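Local atomic coordinates of cell division control protein 45 cdc45 putative (Entamoeba histolytica, PDB entry 6CC2), a protein that probably acts in DNA replication as the Cdc45 component of the replicative helicase complex, and is related in fold to the RecJ/DHH phosphoesterases. Residues Y178-V182 against G183-L187; A35-C38 against Y39-S43; V80-I83 against D84-S88. One frame throughout, in Å; residues are numbered along the deposited sequence.

Contact 1 of 3, residues Y178-V182 against G183-L187. With EDO (1,2-ethanediol), chain E.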
ATOM      1  N   TYR A 178      -8.740  -9.685  -0.678  1.00 18.67           N
ATOM      2  CA  TYR A 178      -8.197  -9.037  -1.855  1.00 19.44           C
ATOM      3  C   TYR A 178      -7.845 -10.081  -2.903  1.00 23.56           C
ATOM      4  O   TYR A 178      -7.259 -11.131  -2.585  1.00 25.05           O
ATOM      5  CB  TYR A 178      -6.951  -8.191  -1.545  1.00 18.37           C
ATOM      6  CG  TYR A 178      -7.211  -7.109  -0.530  1.00 20.83           C
ATOM      7  CD1 TYR A 178      -7.159  -7.389   0.842  1.00 22.57           C
ATOM      8  CD2 TYR A 178      -7.520  -5.836  -0.914  1.00 21.98           C
ATOM      9  CE1 TYR A 178      -7.412  -6.419   1.765  1.00 23.21           C
ATOM     10  CE2 TYR A 178      -7.760  -4.843   0.017  1.00 22.50           C
ATOM     11  CZ  TYR A 178      -7.711  -5.151   1.361  1.00 27.20           C
ATOM     12  OH  TYR A 178      -7.953  -4.165   2.298  1.00 35.55           O
ATOM     13  N   SER A 179      -8.223  -9.791  -4.147  1.00 21.94           N
ATOM     14  CA  SER A 179      -7.938 -10.656  -5.282  1.00 20.93           C
ATOM     15  C   SER A 179      -6.951  -9.972  -6.220  1.00 19.56           C
ATOM     16  O   SER A 179      -6.072  -9.214  -5.778  1.00 19.76           O
ATOM     17  CB  SER A 179      -9.243 -11.024  -5.982  1.00 23.81           C
ATOM     18  OG  SER A 179      -9.028 -12.062  -6.946  1.00 25.27           O
ATOM     19  N   GLU A 180      -7.113 -10.196  -7.522  1.00 20.33           N
ATOM     20  CA  GLU A 180      -6.116  -9.774  -8.500  1.00 20.42           C
ATOM     21  C   GLU A 180      -5.796  -8.283  -8.447  1.00 19.26           C
ATOM     22  O   GLU A 180      -6.678  -7.425  -8.330  1.00 20.51           O
ATOM     23  CB  GLU A 180      -6.615 -10.140  -9.902  1.00 27.97           C
ATOM     24  CG  GLU A 180      -5.578 -10.059 -10.984  1.00 39.01           C
ATOM     25  CD  GLU A 180      -6.039 -10.755 -12.243  1.00 46.13           C
ATOM     26  OE1 GLU A 180      -7.191 -10.509 -12.657  1.00 39.63           O
ATOM     27  OE2 GLU A 180      -5.261 -11.562 -12.798  1.00 53.55           O
ATOM     28  N   SER A 181      -4.507  -7.979  -8.590  1.00 18.21           N
ATOM     29  CA  SER A 181      -4.026  -6.594  -8.650  1.00 18.11           C
ATOM     30  C   SER A 181      -4.775  -5.810  -9.715  1.00 18.62           C
ATOM     31  O   SER A 181      -5.074  -6.341 -10.779  1.00 19.60           O
ATOM     32  CB  SER A 181      -2.520  -6.624  -8.967  1.00 18.51           C
ATOM     33  OG  SER A 181      -2.111  -5.586  -9.806  1.00 19.84           O
ATOM     34  N   VAL A 182      -5.081  -4.546  -9.417  1.00 16.52           N
ATOM     35  CA  VAL A 182      -5.794  -3.724 -10.398  1.00 16.08           C
ATOM     36  C   VAL A 182      -4.885  -3.378 -11.578  1.00 18.95           C
ATOM     37  O   VAL A 182      -5.348  -3.235 -12.733  1.00 19.42           O
ATOM     38  CB  VAL A 182      -6.405  -2.467  -9.760  1.00 18.86           C
ATOM     39  CG1 VAL A 182      -7.514  -2.863  -8.778  1.00 20.63           C
ATOM     40  CG2 VAL A 182      -5.332  -1.607  -9.033  1.00 19.92           C
ATOM     41  N   GLY A 183      -3.598  -3.222 -11.337  1.00 19.97           N
ATOM     42  CA  GLY A 183      -2.658  -3.081 -12.441  1.00 19.58           C
ATOM     43  C   GLY A 183      -2.609  -4.297 -13.337  1.00 20.13           C
ATOM     44  O   GLY A 183      -2.450  -4.174 -14.558  1.00 20.73           O
ATOM     45  N   ARG A 184      -2.763  -5.486 -12.756  1.00 18.24           N
ATOM     46  CA  ARG A 184      -2.783  -6.706 -13.546  1.00 20.77           C
ATOM     47  C   ARG A 184      -3.992  -6.741 -14.479  1.00 21.76           C
ATOM     48  O   ARG A 184      -3.896  -7.213 -15.619  1.00 22.46           O
ATOM     49  CB  ARG A 184      -2.784  -7.916 -12.607  1.00 19.97           C
ATOM     50  CG  ARG A 184      -3.045  -9.213 -13.262  1.00 22.31           C
ATOM     51  CD  ARG A 184      -1.898  -9.650 -14.176  1.00 32.07           C
ATOM     52  NE  ARG A 184      -2.061 -11.048 -14.570  1.00 35.84           N
ATOM     53  CZ  ARG A 184      -1.540 -12.080 -13.910  1.00 35.29           C
ATOM     54  NH1 ARG A 184      -0.795 -11.881 -12.830  1.00 34.09           N
ATOM     55  NH2 ARG A 184      -1.752 -13.311 -14.338  1.00 33.45           N
ATOM     56  N   VAL A 185      -5.141  -6.238 -14.014  1.00 20.31           N
ATOM     57  CA  VAL A 185      -6.323  -6.184 -14.865  1.00 21.88           C
ATOM     58  C   VAL A 185      -6.089  -5.240 -16.039  1.00 22.26           C
ATOM     59  O   VAL A 185      -6.480  -5.535 -17.175  1.00 21.90           O
ATOM     60  CB  VAL A 185      -7.559  -5.769 -14.050  1.00 25.00           C
ATOM     61  CG1 VAL A 185      -8.764  -5.554 -14.989  1.00 27.43           C
ATOM     62  CG2 VAL A 185      -7.896  -6.810 -13.011  1.00 25.33           C
ATOM     63  N   ALA A 186      -5.469  -4.083 -15.784  1.00 21.83           N
ATOM     64  CA  ALA A 186      -5.176  -3.158 -16.880  1.00 20.20           C
ATOM     65  C   ALA A 186      -4.247  -3.811 -17.898  1.00 19.69           C
ATOM     66  O   ALA A 186      -4.456  -3.682 -19.122  1.00 19.96           O
ATOM     67  CB  ALA A 186      -4.569  -1.867 -16.345  1.00 17.52           C
ATOM     68  N   LEU A 187      -3.237  -4.532 -17.416  1.00 19.53           N
ATOM     69  CA  LEU A 187      -2.349  -5.296 -18.291  1.00 20.26           C
ATOM     70  C   LEU A 187      -3.126  -6.333 -19.084  1.00 20.78           C
ATOM     71  O   LEU A 187      -2.866  -6.541 -20.281  1.00 22.22           O
ATOM     72  CB  LEU A 187      -1.252  -5.981 -17.474  1.00 20.14           C
ATOM     73  CG  LEU A 187      -0.322  -6.914 -18.248  1.00 24.70           C
ATOM     74  CD1 LEU A 187       0.535  -6.153 -19.276  1.00 29.42           C
ATOM     75  CD2 LEU A 187       0.576  -7.672 -17.245  1.00 25.97           C
TER
HETATM   76  C1  EDO E 604      -6.067 -15.103  -3.261  1.00 52.00           C
HETATM   77  O1  EDO E 604      -7.373 -14.640  -2.888  1.00 50.40           O
HETATM   78  C2  EDO E 604      -5.337 -14.021  -4.051  1.00 48.46           C
HETATM   79  O2  EDO E 604      -5.202 -12.836  -3.261  1.00 36.99           O

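Contact 2 of 3, residues A35-C38 against Y39-S43. With EDO (1,2-ethanediol), chain J.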
ATOM      1  N   ALA A  35      -3.132   1.056  -7.532  1.00 16.57           N
ATOM      2  CA  ALA A  35      -4.074   1.910  -8.241  1.00 16.23           C
ATOM      3  C   ALA A  35      -3.358   2.857  -9.197  1.00 16.35           C
ATOM      4  O   ALA A  35      -3.833   3.069 -10.317  1.00 18.36           O
ATOM      5  CB  ALA A  35      -4.932   2.699  -7.252  1.00 16.92           C
ATOM      6  N   ILE A  36      -2.214   3.412  -8.794  1.00 14.81           N
ATOM      7  CA  ILE A  36      -1.456   4.279  -9.703  1.00 14.42           C
ATOM      8  C   ILE A  36      -0.991   3.479 -10.913  1.00 16.65           C
ATOM      9  O   ILE A  36      -1.032   3.955 -12.060  1.00 17.63           O
ATOM     10  CB  ILE A  36      -0.273   4.943  -8.995  1.00 17.76           C
ATOM     11  CG1 ILE A  36      -0.749   5.760  -7.782  1.00 20.40           C
ATOM     12  CG2 ILE A  36       0.489   5.881  -9.968  1.00 17.64           C
ATOM     13  CD1 ILE A  36       0.362   6.508  -7.061  1.00 22.27           C
ATOM     14  N   VAL A  37      -0.525   2.249 -10.674  1.00 16.37           N
ATOM     15  CA  VAL A  37      -0.111   1.378 -11.779  1.00 17.74           C
ATOM     16  C   VAL A  37      -1.257   1.180 -12.760  1.00 16.92           C
ATOM     17  O   VAL A  37      -1.076   1.234 -13.979  1.00 16.77           O
ATOM     18  CB  VAL A  37       0.388   0.029 -11.230  1.00 18.32           C
ATOM     19  CG1 VAL A  37       0.490  -1.015 -12.327  1.00 18.04           C
ATOM     20  CG2 VAL A  37       1.727   0.218 -10.490  1.00 20.29           C
ATOM     21  N   CYS A  38      -2.465   0.903 -12.242  1.00 17.70           N
ATOM     22  CA  CYS A  38      -3.611   0.701 -13.116  1.00 18.26           C
ATOM     23  C   CYS A  38      -3.876   1.946 -13.951  1.00 19.22           C
ATOM     24  O   CYS A  38      -3.989   1.872 -15.182  1.00 21.20           O
ATOM     25  CB  CYS A  38      -4.825   0.307 -12.269  1.00 20.50           C
ATOM     26  SG  CYS A  38      -6.342  -0.001 -13.206  1.00 20.17           S
ATOM     27  N   TYR A  39      -3.925   3.108 -13.303  1.00 18.43           N
ATOM     28  CA  TYR A  39      -4.065   4.358 -14.032  1.00 19.70           C
ATOM     29  C   TYR A  39      -2.999   4.496 -15.116  1.00 17.96           C
ATOM     30  O   TYR A  39      -3.291   4.894 -16.242  1.00 20.34           O
ATOM     31  CB  TYR A  39      -3.969   5.546 -13.079  1.00 17.26           C
ATOM     32  CG  TYR A  39      -4.152   6.862 -13.781  1.00 18.78           C
ATOM     33  CD1 TYR A  39      -3.058   7.525 -14.346  1.00 20.68           C
ATOM     34  CD2 TYR A  39      -5.396   7.430 -13.933  1.00 22.52           C
ATOM     35  CE1 TYR A  39      -3.207   8.707 -15.016  1.00 21.21           C
ATOM     36  CE2 TYR A  39      -5.551   8.613 -14.599  1.00 23.80           C
ATOM     37  CZ  TYR A  39      -4.458   9.248 -15.149  1.00 23.29           C
ATOM     38  OH  TYR A  39      -4.610  10.449 -15.832  1.00 25.21           O
ATOM     39  N   LYS A  40      -1.737   4.225 -14.767  1.00 19.38           N
ATOM     40  CA  LYS A  40      -0.636   4.390 -15.719  1.00 17.44           C
ATOM     41  C   LYS A  40      -0.843   3.522 -16.954  1.00 18.86           C
ATOM     42  O   LYS A  40      -0.724   4.001 -18.096  1.00 20.25           O
ATOM     43  CB  LYS A  40       0.695   4.038 -15.017  1.00 19.10           C
ATOM     44  CG  LYS A  40       1.933   4.063 -15.905  1.00 21.05           C
ATOM     45  CD  LYS A  40       2.178   5.430 -16.479  1.00 22.01           C
ATOM     46  CE  LYS A  40       3.464   5.480 -17.281  1.00 25.58           C
ATOM     47  NZ  LYS A  40       3.702   6.854 -17.853  1.00 26.03           N
ATOM     48  N   ILE A  41      -1.182   2.249 -16.744  1.00 19.32           N
ATOM     49  CA  ILE A  41      -1.326   1.324 -17.868  1.00 20.50           C
ATOM     50  C   ILE A  41      -2.501   1.724 -18.754  1.00 22.24           C
ATOM     51  O   ILE A  41      -2.402   1.736 -19.987  1.00 23.41           O
ATOM     52  CB  ILE A  41      -1.461  -0.121 -17.333  1.00 20.55           C
ATOM     53  CG1 ILE A  41      -0.131  -0.553 -16.718  1.00 20.58           C
ATOM     54  CG2 ILE A  41      -1.859  -1.070 -18.447  1.00 22.85           C
ATOM     55  CD1 ILE A  41      -0.147  -1.949 -16.076  1.00 19.95           C
ATOM     56  N   LEU A  42      -3.649   2.043 -18.138  1.00 20.05           N
ATOM     57  CA  LEU A  42      -4.762   2.569 -18.915  1.00 20.01           C
ATOM     58  C   LEU A  42      -4.365   3.845 -19.641  1.00 20.82           C
ATOM     59  O   LEU A  42      -4.729   4.057 -20.813  1.00 22.83           O
ATOM     60  CB  LEU A  42      -5.968   2.824 -18.025  1.00 20.00           C
ATOM     61  CG  LEU A  42      -6.568   1.576 -17.370  1.00 22.04           C
ATOM     62  CD1 LEU A  42      -7.570   2.019 -16.297  1.00 22.61           C
ATOM     63  CD2 LEU A  42      -7.217   0.654 -18.376  1.00 26.63           C
ATOM     64  N   SER A  43      -3.643   4.734 -18.959  1.00 23.87           N
ATOM     65  CA  SER A  43      -3.326   6.014 -19.578  1.00 25.84           C
ATOM     66  C   SER A  43      -2.408   5.849 -20.777  1.00 25.63           C
ATOM     67  O   SER A  43      -2.474   6.639 -21.719  1.00 27.42           O
ATOM     68  CB  SER A  43      -2.709   6.958 -18.550  1.00 27.00           C
ATOM     69  OG  SER A  43      -1.396   6.532 -18.218  1.00 31.31           O
TER
HETATM   70  C1  EDO J 609      -1.374  11.338 -17.448  1.00 47.90           C
HETATM   71  O1  EDO J 609      -2.805  11.375 -17.344  1.00 38.63           O
HETATM   72  C2  EDO J 609      -0.982  10.424 -18.599  1.00 59.98           C
HETATM   73  O2  EDO J 609      -1.634  10.857 -19.801  1.00 61.43           O

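Contact 3 of 3, residues V80-I83 against D84-S88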
ATOM      1  N   VAL A  80     -16.500   6.977 -16.565  1.00 23.49           N
ATOM      2  CA  VAL A  80     -15.710   7.024 -15.336  1.00 26.45           C
ATOM      3  C   VAL A  80     -15.191   5.626 -15.038  1.00 26.01           C
ATOM      4  O   VAL A  80     -15.889   4.627 -15.253  1.00 23.47           O
ATOM      5  CB  VAL A  80     -16.514   7.571 -14.135  1.00 26.52           C
ATOM      6  CG1 VAL A  80     -16.985   8.965 -14.440  1.00 23.01           C
ATOM      7  CG2 VAL A  80     -17.675   6.646 -13.790  1.00 30.44           C
ATOM      8  N   PHE A  81     -13.953   5.570 -14.557  1.00 23.84           N
ATOM      9  CA  PHE A  81     -13.353   4.371 -13.992  1.00 22.47           C
ATOM     10  C   PHE A  81     -13.114   4.623 -12.511  1.00 22.02           C
ATOM     11  O   PHE A  81     -12.572   5.668 -12.148  1.00 24.10           O
ATOM     12  CB  PHE A  81     -12.013   4.053 -14.659  1.00 21.74           C
ATOM     13  CG  PHE A  81     -12.138   3.487 -16.016  1.00 21.30           C
ATOM     14  CD1 PHE A  81     -12.322   4.315 -17.117  1.00 24.65           C
ATOM     15  CD2 PHE A  81     -12.059   2.110 -16.221  1.00 21.46           C
ATOM     16  CE1 PHE A  81     -12.412   3.782 -18.390  1.00 25.44           C
ATOM     17  CE2 PHE A  81     -12.160   1.586 -17.501  1.00 21.85           C
ATOM     18  CZ  PHE A  81     -12.347   2.420 -18.573  1.00 25.39           C
ATOM     19  N   PHE A  82     -13.525   3.680 -11.673  1.00 18.36           N
ATOM     20  CA  PHE A  82     -13.207   3.672 -10.253  1.00 20.81           C
ATOM     21  C   PHE A  82     -12.135   2.611 -10.045  1.00 21.06           C
ATOM     22  O   PHE A  82     -12.348   1.430 -10.376  1.00 19.49           O
ATOM     23  CB  PHE A  82     -14.449   3.372  -9.419  1.00 21.19           C
ATOM     24  CG  PHE A  82     -15.564   4.382  -9.590  1.00 25.23           C
ATOM     25  CD1 PHE A  82     -15.289   5.733  -9.736  1.00 30.81           C
ATOM     26  CD2 PHE A  82     -16.877   3.972  -9.614  1.00 28.73           C
ATOM     27  CE1 PHE A  82     -16.309   6.662  -9.887  1.00 31.63           C
ATOM     28  CE2 PHE A  82     -17.908   4.898  -9.760  1.00 26.52           C
ATOM     29  CZ  PHE A  82     -17.620   6.251  -9.898  1.00 25.45           C
ATOM     30  N   ILE A  83     -10.973   3.033  -9.541  1.00 18.78           N
ATOM     31  CA  ILE A  83      -9.801   2.160  -9.434  1.00 17.79           C
ATOM     32  C   ILE A  83      -9.510   1.852  -7.966  1.00 19.86           C
ATOM     33  O   ILE A  83      -9.204   2.754  -7.176  1.00 20.14           O
ATOM     34  CB  ILE A  83      -8.584   2.797 -10.126  1.00 18.25           C
ATOM     35  CG1 ILE A  83      -8.885   3.010 -11.613  1.00 21.64           C
ATOM     36  CG2 ILE A  83      -7.339   1.938  -9.933  1.00 19.03           C
ATOM     37  CD1 ILE A  83      -7.792   3.750 -12.371  1.00 27.72           C
ATOM     38  N   ASP A  84      -9.573   0.555  -7.639  1.00 19.73           N
ATOM     39  CA  ASP A  84      -9.282  -0.013  -6.303  1.00 20.42           C
ATOM     40  C   ASP A  84     -10.237   0.518  -5.244  1.00 22.37           C
ATOM     41  O   ASP A  84      -9.933   0.536  -4.063  1.00 22.17           O
ATOM     42  CB  ASP A  84      -7.820   0.181  -5.889  1.00 20.85           C
ATOM     43  CG  ASP A  84      -7.196  -1.109  -5.302  1.00 28.93           C
ATOM     44  OD1 ASP A  84      -7.868  -2.168  -5.306  1.00 26.97           O
ATOM     45  OD2 ASP A  84      -6.027  -1.074  -4.844  1.00 30.16           O
ATOM     46  N   CYS A  85     -11.428   0.930  -5.668  1.00 19.78           N
ATOM     47  CA  CYS A  85     -12.514   1.276  -4.772  1.00 21.78           C
ATOM     48  C   CYS A  85     -13.828   1.061  -5.515  1.00 21.41           C
ATOM     49  O   CYS A  85     -13.839   0.821  -6.727  1.00 21.95           O
ATOM     50  CB  CYS A  85     -12.406   2.721  -4.283  1.00 22.43           C
ATOM     51  SG  CYS A  85     -12.474   3.974  -5.596  1.00 22.22           S
ATOM     52  N   ALA A  86     -14.921   1.108  -4.754  1.00 20.45           N
ATOM     53  CA  ALA A  86     -16.299   1.128  -5.219  1.00 22.00           C
ATOM     54  C   ALA A  86     -16.879  -0.241  -5.536  1.00 21.09           C
ATOM     55  O   ALA A  86     -18.102  -0.405  -5.530  1.00 20.23           O
ATOM     56  CB  ALA A  86     -16.448   2.005  -6.467  1.00 24.46           C
ATOM     57  N   GLY A  87     -16.038  -1.238  -5.810  1.00 20.64           N
ATOM     58  CA  GLY A  87     -16.570  -2.538  -6.203  1.00 22.73           C
ATOM     59  C   GLY A  87     -17.394  -3.219  -5.124  1.00 23.12           C
ATOM     60  O   GLY A  87     -18.315  -3.973  -5.431  1.00 21.43           O
ATOM     61  N   SER A  88     -17.062  -2.995  -3.852  1.00 23.37           N
ATOM     62  CA  SER A  88     -17.713  -3.705  -2.760  1.00 27.71           C
ATOM     63  C   SER A  88     -18.735  -2.855  -2.008  1.00 26.68           C
ATOM     64  O   SER A  88     -19.269  -3.309  -0.989  1.00 27.13           O
ATOM     65  CB  SER A  88     -16.663  -4.257  -1.797  1.00 31.54           C
ATOM     66  OG  SER A  88     -15.885  -5.243  -2.483  1.00 32.00           O
TER

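Contact 1 of 3, residues Y178-V182 against G183-L187
E180 is the first residue of 178-182 to reach the helix ahead, its side chain crossing that of R184 at about a right angle. Just upstream, the carbonyl oxygen of Y178 accepts a hydrogen bond from a 1,2-ethanediol. With CG anti to its backbone N and the chain extended beyond, E180 brings OE2 within 3.3 Å of R184 CG. The same OE2 stands over one face of the guanidinium, 3.7 Å from R184 NE, and the two flat groups are inclined by 49°. This long salt bridge is therefore one of charges alone, with no N-H aimed at the oxygen. The other oxygen, OE1, rests against V185 CG2 at 3.8 Å and is hydrogen-bonded to S127. S181 then supplies the N-cap of helix 182-192: R184 N donates to S181 OG at 3.0 Å, with an N-H...O angle of 153°. The hydroxyl is also hydrogen-bonded to D34 OD1, so the cap is tied to helix 33-48, and the amides of V182 and G183 bind that same aspartate. The carbonyl of S181 receives V185 N at 3.2 Å, opening the helical ladder. V182, the first residue of the helix, has its CB directed away from 183-187 and its side chain packed on C38 of helix 33-48 and on I106, while its carbonyl oxygen takes A186 N at 3.2 Å.

Contact 2 of 3, residues A35-C38 against Y39-S43
V37 and I41, one helical turn apart, lie side by side and point the same way, V37 CG1 meeting I41 CD1 at 3.9 Å. The two reach each other by different torsions: CG1 of V37 is anti to its backbone N (chi1 166°), whereas I41 sends CG1 anti to its carbonyl carbon (chi1 -69°), folding its ethyl arm back along the helix over the V37 carbonyl. A second such pair follows one residue on, where C38 SG touches L42 CD1, also at 3.9 Å, and L42 CG sits 3.4 Å from C38 O. Beneath the side chains run four consecutive i to i+4 bonds, from Y39 N to A35 O through L42 N to C38 O. Helix 33-48 is the connection of a beta-alpha-beta unit between the parallel strands 24-29 and 53-57. Y39 faces those strands, touching L27, V29 and A55, and its ring meets F378 edge-to-face. An ethanediol O1 lies in the ring plane at its edge, hydrogen-bonded to Y39 OH at a short 2.5 Å; E47 and H53 hold the same molecule. K40 keeps its CB 3.4 Å from I36 O, and its amine is hydrogen-bonded to S386. S43 curls its hydroxyl back onto the preceding turn, where S43 OG donates to K40 O at 2.6 Å, well off the line of the C=O bond.

Contact 3 of 3, residues V80-I83 against D84-S88
F82 and A86 form the tight part of this turn: the alanine methyl approaches the root of the phenyl ring obliquely, with A86 CB 3.7 Å from F82 CD2 and 3.8 Å from F82 CB. F82 places its ring beside its own backbone N and anti to the carbonyl carbon (chi1 -61°), so the ring leans back along the strand and only its near side meets the methyl. Beyond that point the ring belongs to the sheet and its cover, packing on V103 and I105, edge-to-face on Y28, and on L64 of helix 61-71, a residue that C85 touches as well. The looser part is C85, whose SG stays 4.3 Å from F82 CB; its carbonyl lies closer, with C85 O 3.8 Å from F82 CB. Nothing here opens to solvent, for every residue that touches is buried. The chain is leaving the carboxyl end of strand 77-83, a central strand of a parallel alpha/beta sheet, the end of the sheet where, in related DHH-type domains, the conserved motifs generally lie. Positive phi at D84 (62°) and at A86 (83°) bends the backbone sharply, bringing A86 back beside F82 while I83 sends its side chain onto A35 and C38 of helix 33-48. The polar groups of the bend bond to residues outside the turn: D84 OD1 to S108, D84 OD2 to T32, and A86 N to the hydroxyl of Y61 at the start of helix 61-71.

In the fold
All three contacts lie in the core of the parallel-sheet part of the chain, with centres about 10 to 13 Å apart; contact 3 is wholly buried, whereas contacts 1 and 2 include partly exposed charged residues, E180, R184 and K40. Contacts 1 and 2 bring two helices together, A186 CB lying 3.5 Å from I41 CG2. Contact 3 ends a strand whose last residue packs on helix 33-48, I83 CG2 reaching A35 CA at 3.7 Å. Contact 1, at a helix start, relies on capping and charge; contact 2, within a helix, repeats backbone bonds and aliphatic pairs; contact 3 joins its segments by mostly apolar van der Waals touch, without hydrogen bonds between them. V182 bridges them, meeting both C38 and D84.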